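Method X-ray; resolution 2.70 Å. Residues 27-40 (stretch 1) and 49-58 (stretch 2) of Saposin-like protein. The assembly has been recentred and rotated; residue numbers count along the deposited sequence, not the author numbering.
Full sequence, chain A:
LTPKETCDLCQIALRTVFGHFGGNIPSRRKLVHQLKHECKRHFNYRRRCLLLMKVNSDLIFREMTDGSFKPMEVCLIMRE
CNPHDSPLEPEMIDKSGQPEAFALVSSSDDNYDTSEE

Stretch 1 27-40: SRRKLVHQLKHECK
Stretch 2 (49-58) CLLLMKVNSD

A disulfide joins the two helices at one end of their contact. Cys39 SG lies 2.0 Å from Cys49 SG, with a chi3 of -73°. Cys39 is in the m rotamer and Cys49 in t, and both CA-to-CB bonds point toward the opposite helix. The backbones are nearest in register here: Cys39 CA and Cys49 CA are 5.5 Å apart.

Stretch 1 is helical from 28 to 39. Stretch 2 belongs to a helix that begins before it and continues after it. The two run nearly antiparallel, with an angle of 163° between their N-to-C directions and a closest axis approach of 9.2 Å. The register runs in opposite order along the two chains. Lys36 CA is 6.1 Å from Leu50 CA, Leu35 CA is 6.7 Å from Met53 CA, and Val32 CA is 6.8 Å from Ser57 CA. Together the stretches bury 550 Å².

Ser27 caps the first helix. Its chi1 is p, and Lys30 N gives a weak hydrogen bond to Ser27 OG at 3.3 Å. Backbone N-H groups bond to the carbonyl four residues earlier, as Leu35 N does to Leu31 O at 2.9 Å. In the second helix, Met53 N bonds to Cys49 O, also at 2.9 Å.

Apolar groups pack around the disulfide. Leu50 (m, t) leaves its backbone sideways, but its end comes nearer to stretch 1. Leu50 CD2 reaches Cys39 CB at 3.8 Å and Lys36 CG at 3.9 Å. The Lys36 contact uses the aliphatic part of the chain; its charged end leads away. Met53 (m, m, t) points toward stretch 1. Met53 CG is 3.8 Å from Cys39 SG, and Met53 SD is 3.7 Å from Leu35 CD2. Leu35 is m, t and also points toward its partner helix. Cys39, Leu35 and Met53 are buried; Leu50 and Lys36 are less so.

At the other end a polar pair, Arg28 and Ser57, takes over. Ser57 has chi1 p and points toward stretch 1. Its OG accepts from Arg28 NE at 3.3 Å, with an N-H...acceptor angle of 146°. Arg28 NH2 also donates to Ser57 OG at 3.3 Å, but this bond is weak. Ser57 OG thus sits at the guanidinium edge, near its plane, where two N-H groups can reach one oxygen. Asp58 CB lies over one face, 3.7 Å from Arg28 NE. Arg28 has chi1 -132°, chi2 174°, chi3 123° and chi4 -146°. Val32 (t), set sideways, brings Val32 CG2 to 3.7 Å from Ser57 CB, carbon against carbon.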

ATOM      1  N   SER A  27       7.108   7.389  11.532  1.00 34.40           N
ATOM      2  CA  SER A  27       8.223   6.454  11.536  1.00 35.58           C
ATOM      3  C   SER A  27       7.780   5.129  10.912  1.00 38.23           C
ATOM      4  O   SER A  27       6.589   4.794  10.935  1.00 37.22           O
ATOM      5  CB  SER A  27       8.722   6.224  12.964  1.00 33.40           C
ATOM      6  OG  SER A  27       7.848   5.358  13.674  1.00 35.06           O
ATOM      7  N   ARG A  28       8.728   4.378  10.352  1.00 30.78           N
ATOM      8  CA  ARG A  28       8.396   3.096   9.744  1.00 27.73           C
ATOM      9  C   ARG A  28       7.643   2.187  10.718  1.00 33.24           C
ATOM     10  O   ARG A  28       6.629   1.609  10.344  1.00 35.27           O
ATOM     11  CB  ARG A  28       9.651   2.406   9.249  1.00 29.26           C
ATOM     12  CG  ARG A  28       9.577   1.872   7.840  1.00 26.95           C
ATOM     13  CD  ARG A  28      10.955   1.366   7.459  1.00 29.33           C
ATOM     14  NE  ARG A  28      10.941  -0.039   7.053  1.00 32.88           N
ATOM     15  CZ  ARG A  28      11.932  -0.894   7.278  1.00 30.93           C
ATOM     16  NH1 ARG A  28      13.028  -0.513   7.923  1.00 31.26           N
ATOM     17  NH2 ARG A  28      11.823  -2.139   6.859  1.00 36.71           N
ATOM     18  N   ARG A  29       8.117   2.059  11.960  1.00 29.03           N
ATOM     19  CA  ARG A  29       7.404   1.219  12.923  1.00 30.10           C
ATOM     20  C   ARG A  29       5.944   1.625  12.990  1.00 33.05           C
ATOM     21  O   ARG A  29       5.068   0.765  12.977  1.00 33.87           O
ATOM     22  CB  ARG A  29       8.045   1.256  14.329  1.00 29.09           C
ATOM     23  N   LYS A  30       5.677   2.931  13.047  1.00 36.94           N
ATOM     24  CA  LYS A  30       4.301   3.415  13.132  1.00 32.73           C
ATOM     25  C   LYS A  30       3.537   3.210  11.842  1.00 35.71           C
ATOM     26  O   LYS A  30       2.399   2.763  11.864  1.00 41.65           O
ATOM     27  CB  LYS A  30       4.242   4.885  13.523  1.00 37.36           C
ATOM     28  CG  LYS A  30       2.837   5.348  13.899  1.00 39.12           C
ATOM     29  CD  LYS A  30       2.386   4.744  15.228  1.00 42.57           C
ATOM     30  CE  LYS A  30       0.857   4.729  15.379  1.00 47.77           C
ATOM     31  NZ  LYS A  30       0.221   6.069  15.148  1.00 42.69           N
ATOM     32  N   LEU A  31       4.158   3.557  10.721  1.00 34.65           N
ATOM     33  CA  LEU A  31       3.602   3.264   9.409  1.00 34.05           C
ATOM     34  C   LEU A  31       3.119   1.812   9.322  1.00 36.75           C
ATOM     35  O   LEU A  31       2.017   1.533   8.856  1.00 37.51           O
ATOM     36  CB  LEU A  31       4.669   3.491   8.345  1.00 37.95           C
ATOM     37  CG  LEU A  31       4.203   4.035   6.995  1.00 39.83           C
ATOM     38  CD1 LEU A  31       5.139   3.594   5.905  1.00 32.85           C
ATOM     39  CD2 LEU A  31       2.784   3.598   6.684  1.00 40.04           C
ATOM     40  N   VAL A  32       3.966   0.894   9.771  1.00 33.70           N
ATOM     41  CA  VAL A  32       3.698  -0.534   9.714  1.00 30.31           C
ATOM     42  C   VAL A  32       2.518  -0.977  10.588  1.00 31.34           C
ATOM     43  O   VAL A  32       1.715  -1.814  10.179  1.00 33.63           O
ATOM     44  CB  VAL A  32       4.962  -1.318  10.104  1.00 33.04           C
ATOM     45  CG1 VAL A  32       4.697  -2.809  10.124  1.00 31.31           C
ATOM     46  CG2 VAL A  32       6.076  -1.004   9.136  1.00 31.85           C
ATOM     47  N   HIS A  33       2.417  -0.428  11.790  1.00 30.34           N
ATOM     48  CA  HIS A  33       1.280  -0.706  12.663  1.00 27.72           C
ATOM     49  C   HIS A  33      -0.052  -0.381  11.987  1.00 33.39           C
ATOM     50  O   HIS A  33      -1.046  -1.088  12.205  1.00 33.01           O
ATOM     51  CB  HIS A  33       1.417   0.048  13.972  1.00 24.73           C
ATOM     52  N   GLN A  34      -0.071   0.673  11.157  1.00 34.41           N
ATOM     53  CA  GLN A  34      -1.280   1.056  10.405  1.00 32.23           C
ATOM     54  C   GLN A  34      -1.478   0.277   9.128  1.00 32.86           C
ATOM     55  O   GLN A  34      -2.602  -0.090   8.797  1.00 36.65           O
ATOM     56  CB  GLN A  34      -1.303   2.546  10.072  1.00 34.80           C
ATOM     57  CG  GLN A  34      -2.001   3.396  11.122  1.00 45.86           C
ATOM     58  CD  GLN A  34      -3.469   3.047  11.293  1.00 39.31           C
ATOM     59  OE1 GLN A  34      -4.208   2.896  10.312  1.00 38.09           O
ATOM     60  NE2 GLN A  34      -3.899   2.916  12.545  1.00 35.94           N
ATOM     61  N   LEU A  35      -0.395   0.053   8.392  1.00 29.83           N
ATOM     62  CA  LEU A  35      -0.468  -0.799   7.215  1.00 26.35           C
ATOM     63  C   LEU A  35      -1.102  -2.135   7.614  1.00 28.12           C
ATOM     64  O   LEU A  35      -2.070  -2.576   6.986  1.00 30.72           O
ATOM     65  CB  LEU A  35       0.909  -0.967   6.551  1.00 27.92           C
ATOM     66  CG  LEU A  35       1.457   0.212   5.718  1.00 25.75           C
ATOM     67  CD1 LEU A  35       2.945   0.095   5.476  1.00 22.52           C
ATOM     68  CD2 LEU A  35       0.716   0.412   4.396  1.00 21.04           C
ATOM     69  N   LYS A  36      -0.595  -2.750   8.683  1.00 36.25           N
ATOM     70  CA  LYS A  36      -1.176  -3.995   9.218  1.00 37.26           C
ATOM     71  C   LYS A  36      -2.666  -3.875   9.569  1.00 38.69           C
ATOM     72  O   LYS A  36      -3.466  -4.726   9.174  1.00 40.90           O
ATOM     73  CB  LYS A  36      -0.373  -4.507  10.426  1.00 34.57           C
ATOM     74  CG  LYS A  36       0.993  -5.063  10.047  1.00 36.18           C
ATOM     75  CD  LYS A  36       1.937  -5.268  11.233  1.00 37.50           C
ATOM     76  CE  LYS A  36       1.511  -6.411  12.150  1.00 50.46           C
ATOM     77  NZ  LYS A  36       2.631  -6.839  13.055  1.00 54.61           N
ATOM     78  N   HIS A  37      -3.036  -2.819  10.297  1.00 33.47           N
ATOM     79  CA  HIS A  37      -4.437  -2.570  10.650  1.00 32.81           C
ATOM     80  C   HIS A  37      -5.296  -2.433   9.397  1.00 34.95           C
ATOM     81  O   HIS A  37      -6.424  -2.914   9.341  1.00 39.44           O
ATOM     82  CB  HIS A  37      -4.563  -1.312  11.535  1.00 37.44           C
ATOM     83  CG  HIS A  37      -5.981  -0.877  11.779  1.00 44.69           C
ATOM     84  ND1 HIS A  37      -6.706  -0.139  10.864  1.00 47.08           N
ATOM     85  CD2 HIS A  37      -6.809  -1.082  12.832  1.00 40.82           C
ATOM     86  CE1 HIS A  37      -7.921   0.086  11.338  1.00 38.65           C
ATOM     87  NE2 HIS A  37      -8.008  -0.476  12.531  1.00 39.84           N
ATOM     88  N   GLU A  38      -4.753  -1.777   8.385  1.00 30.42           N
ATOM     89  CA  GLU A  38      -5.506  -1.530   7.175  1.00 33.42           C
ATOM     90  C   GLU A  38      -5.651  -2.806   6.347  1.00 38.02           C
ATOM     91  O   GLU A  38      -6.654  -2.993   5.649  1.00 39.86           O
ATOM     92  CB  GLU A  38      -4.854  -0.404   6.369  1.00 30.13           C
ATOM     93  CG  GLU A  38      -5.346  -0.300   4.943  1.00 32.25           C
ATOM     94  CD  GLU A  38      -6.808   0.091   4.832  1.00 35.15           C
ATOM     95  OE1 GLU A  38      -7.315   0.801   5.722  1.00 38.05           O
ATOM     96  OE2 GLU A  38      -7.451  -0.296   3.836  1.00 34.98           O
ATOM     97  N   CYS A  39      -4.658  -3.688   6.430  1.00 43.87           N
ATOM     98  CA  CYS A  39      -4.735  -5.003   5.773  1.00 41.86           C
ATOM     99  C   CYS A  39      -5.918  -5.819   6.265  1.00 41.15           C
ATOM    100  O   CYS A  39      -6.560  -6.533   5.492  1.00 37.34           O
ATOM    101  CB  CYS A  39      -3.463  -5.804   6.014  1.00 35.40           C
ATOM    102  SG  CYS A  39      -2.101  -5.255   5.022  1.00 33.99           S
ATOM    103  N   LYS A  40      -6.199  -5.696   7.557  1.00 39.41           N
ATOM    104  CA  LYS A  40      -7.236  -6.488   8.201  1.00 39.97           C
ATOM    105  C   LYS A  40      -8.657  -5.979   7.966  1.00 40.09           C
ATOM    106  O   LYS A  40      -9.599  -6.589   8.434  1.00 46.33           O
ATOM    107  CB  LYS A  40      -6.943  -6.615   9.697  1.00 37.97           C
ATOM    108  CG  LYS A  40      -5.541  -7.144   9.973  1.00 38.60           C
ATOM    109  CD  LYS A  40      -5.203  -7.199  11.447  1.00 40.12           C
ATOM    110  CE  LYS A  40      -3.705  -7.462  11.645  1.00 43.30           C
ATOM    111  NZ  LYS A  40      -3.301  -7.452  13.087  1.00 39.65           N
ATOM    112  N   CYS A  49      -1.799  -9.007   1.750  1.00 30.25           N
ATOM    113  CA  CYS A  49      -1.500  -7.645   2.125  1.00 27.59           C
ATOM    114  C   CYS A  49      -0.405  -7.659   3.173  1.00 30.35           C
ATOM    115  O   CYS A  49       0.623  -6.998   3.037  1.00 29.70           O
ATOM    116  CB  CYS A  49      -2.766  -7.016   2.693  1.00 33.87           C
ATOM    117  SG  CYS A  49      -2.701  -5.245   3.070  1.00 29.97           S
ATOM    118  N   LEU A  50      -0.628  -8.446   4.215  1.00 34.05           N
ATOM    119  CA  LEU A  50       0.251  -8.472   5.380  1.00 32.00           C
ATOM    120  C   LEU A  50       1.695  -8.807   5.038  1.00 31.84           C
ATOM    121  O   LEU A  50       2.622  -8.241   5.620  1.00 32.86           O
ATOM    122  CB  LEU A  50      -0.304  -9.447   6.431  1.00 29.90           C
ATOM    123  CG  LEU A  50      -1.508  -8.956   7.246  1.00 29.23           C
ATOM    124  CD1 LEU A  50      -2.156 -10.093   7.989  1.00 32.36           C
ATOM    125  CD2 LEU A  50      -1.111  -7.841   8.224  1.00 27.86           C
ATOM    126  N   LEU A  51       1.879  -9.730   4.099  1.00 36.47           N
ATOM    127  CA  LEU A  51       3.208 -10.128   3.647  1.00 33.92           C
ATOM    128  C   LEU A  51       3.810  -9.086   2.736  1.00 33.34           C
ATOM    129  O   LEU A  51       5.031  -8.937   2.671  1.00 34.73           O
ATOM    130  CB  LEU A  51       3.142 -11.462   2.904  1.00 36.42           C
ATOM    131  CG  LEU A  51       2.914 -12.664   3.814  1.00 40.86           C
ATOM    132  CD1 LEU A  51       2.128 -13.736   3.102  1.00 38.80           C
ATOM    133  CD2 LEU A  51       4.243 -13.191   4.327  1.00 43.68           C
ATOM    134  N   LEU A  52       2.941  -8.388   2.014  1.00 27.22           N
ATOM    135  CA  LEU A  52       3.369  -7.350   1.093  1.00 26.85           C
ATOM    136  C   LEU A  52       3.969  -6.201   1.877  1.00 30.51           C
ATOM    137  O   LEU A  52       5.068  -5.733   1.563  1.00 28.30           O
ATOM    138  CB  LEU A  52       2.183  -6.833   0.302  1.00 30.86           C
ATOM    139  CG  LEU A  52       2.336  -6.635  -1.201  1.00 30.32           C
ATOM    140  CD1 LEU A  52       1.355  -5.553  -1.615  1.00 29.04           C
ATOM    141  CD2 LEU A  52       3.770  -6.272  -1.565  1.00 25.68           C
ATOM    142  N   MET A  53       3.242  -5.744   2.896  1.00 27.31           N
ATOM    143  CA  MET A  53       3.721  -4.642   3.721  1.00 30.95           C
ATOM    144  C   MET A  53       4.964  -5.081   4.496  1.00 31.16           C
ATOM    145  O   MET A  53       5.861  -4.276   4.748  1.00 31.12           O
ATOM    146  CB  MET A  53       2.633  -4.127   4.685  1.00 31.12           C
ATOM    147  CG  MET A  53       1.275  -3.866   4.042  1.00 30.28           C
ATOM    148  SD  MET A  53       1.392  -2.784   2.623  1.00 37.98           S
ATOM    149  CE  MET A  53      -0.183  -2.999   1.800  1.00 27.12           C
ATOM    150  N   LYS A  54       5.025  -6.356   4.869  1.00 30.24           N
ATOM    151  CA  LYS A  54       6.150  -6.834   5.657  1.00 30.04           C
ATOM    152  C   LYS A  54       7.425  -6.713   4.853  1.00 34.37           C
ATOM    153  O   LYS A  54       8.410  -6.150   5.316  1.00 41.05           O
ATOM    154  CB  LYS A  54       5.962  -8.279   6.096  1.00 32.48           C
ATOM    155  CG  LYS A  54       7.109  -8.768   6.968  1.00 37.22           C
ATOM    156  CD  LYS A  54       7.178 -10.296   7.088  1.00 47.30           C
ATOM    157  CE  LYS A  54       7.793 -10.943   5.859  1.00 42.89           C
ATOM    158  NZ  LYS A  54       8.360 -12.284   6.176  1.00 51.75           N
ATOM    159  N   VAL A  55       7.399  -7.245   3.638  1.00 29.96           N
ATOM    160  CA  VAL A  55       8.578  -7.268   2.797  1.00 30.07           C
ATOM    161  C   VAL A  55       8.954  -5.864   2.339  1.00 33.82           C
ATOM    162  O   VAL A  55      10.135  -5.515   2.310  1.00 35.05           O
ATOM    163  CB  VAL A  55       8.348  -8.147   1.553  1.00 33.27           C
ATOM    164  CG1 VAL A  55       9.593  -8.175   0.684  1.00 31.07           C
ATOM    165  CG2 VAL A  55       7.964  -9.545   1.966  1.00 31.59           C
ATOM    166  N   ASN A  56       7.949  -5.059   2.000  1.00 32.57           N
ATOM    167  CA  ASN A  56       8.182  -3.792   1.309  1.00 30.53           C
ATOM    168  C   ASN A  56       7.947  -2.523   2.094  1.00 29.86           C
ATOM    169  O   ASN A  56       7.797  -1.465   1.484  1.00 31.80           O
ATOM    170  CB  ASN A  56       7.329  -3.712   0.041  1.00 30.95           C
ATOM    171  CG  ASN A  56       7.693  -4.763  -0.956  1.00 32.18           C
ATOM    172  OD1 ASN A  56       8.727  -4.662  -1.618  1.00 34.72           O
ATOM    173  ND2 ASN A  56       6.857  -5.789  -1.075  1.00 29.70           N
ATOM    174  N   SER A  57       7.898  -2.602   3.421  1.00 33.63           N
ATOM    175  CA  SER A  57       7.544  -1.421   4.216  1.00 29.68           C
ATOM    176  C   SER A  57       8.556  -0.293   4.044  1.00 30.13           C
ATOM    177  O   SER A  57       8.203   0.869   4.168  1.00 33.26           O
ATOM    178  CB  SER A  57       7.318  -1.756   5.705  1.00 28.69           C
ATOM    179  OG  SER A  57       8.507  -2.119   6.396  1.00 29.66           O
ATOM    180  N   ASP A  58       9.808  -0.641   3.756  1.00 29.83           N
ATOM    181  CA  ASP A  58      10.848   0.357   3.532  1.00 26.44           C
ATOM    182  C   ASP A  58      10.605   1.124   2.244  1.00 28.48           C
ATOM    183  O   ASP A  58      10.736   2.340   2.208  1.00 31.65           O
ATOM    184  CB  ASP A  58      12.249  -0.271   3.552  1.00 30.41           C
ATOM    185  CG  ASP A  58      12.415  -1.430   2.546  1.00 35.02           C
ATOM    186  OD1 ASP A  58      11.446  -1.819   1.859  1.00 31.08           O
ATOM    187  OD2 ASP A  58      13.541  -1.964   2.454  1.00 32.15           O
TER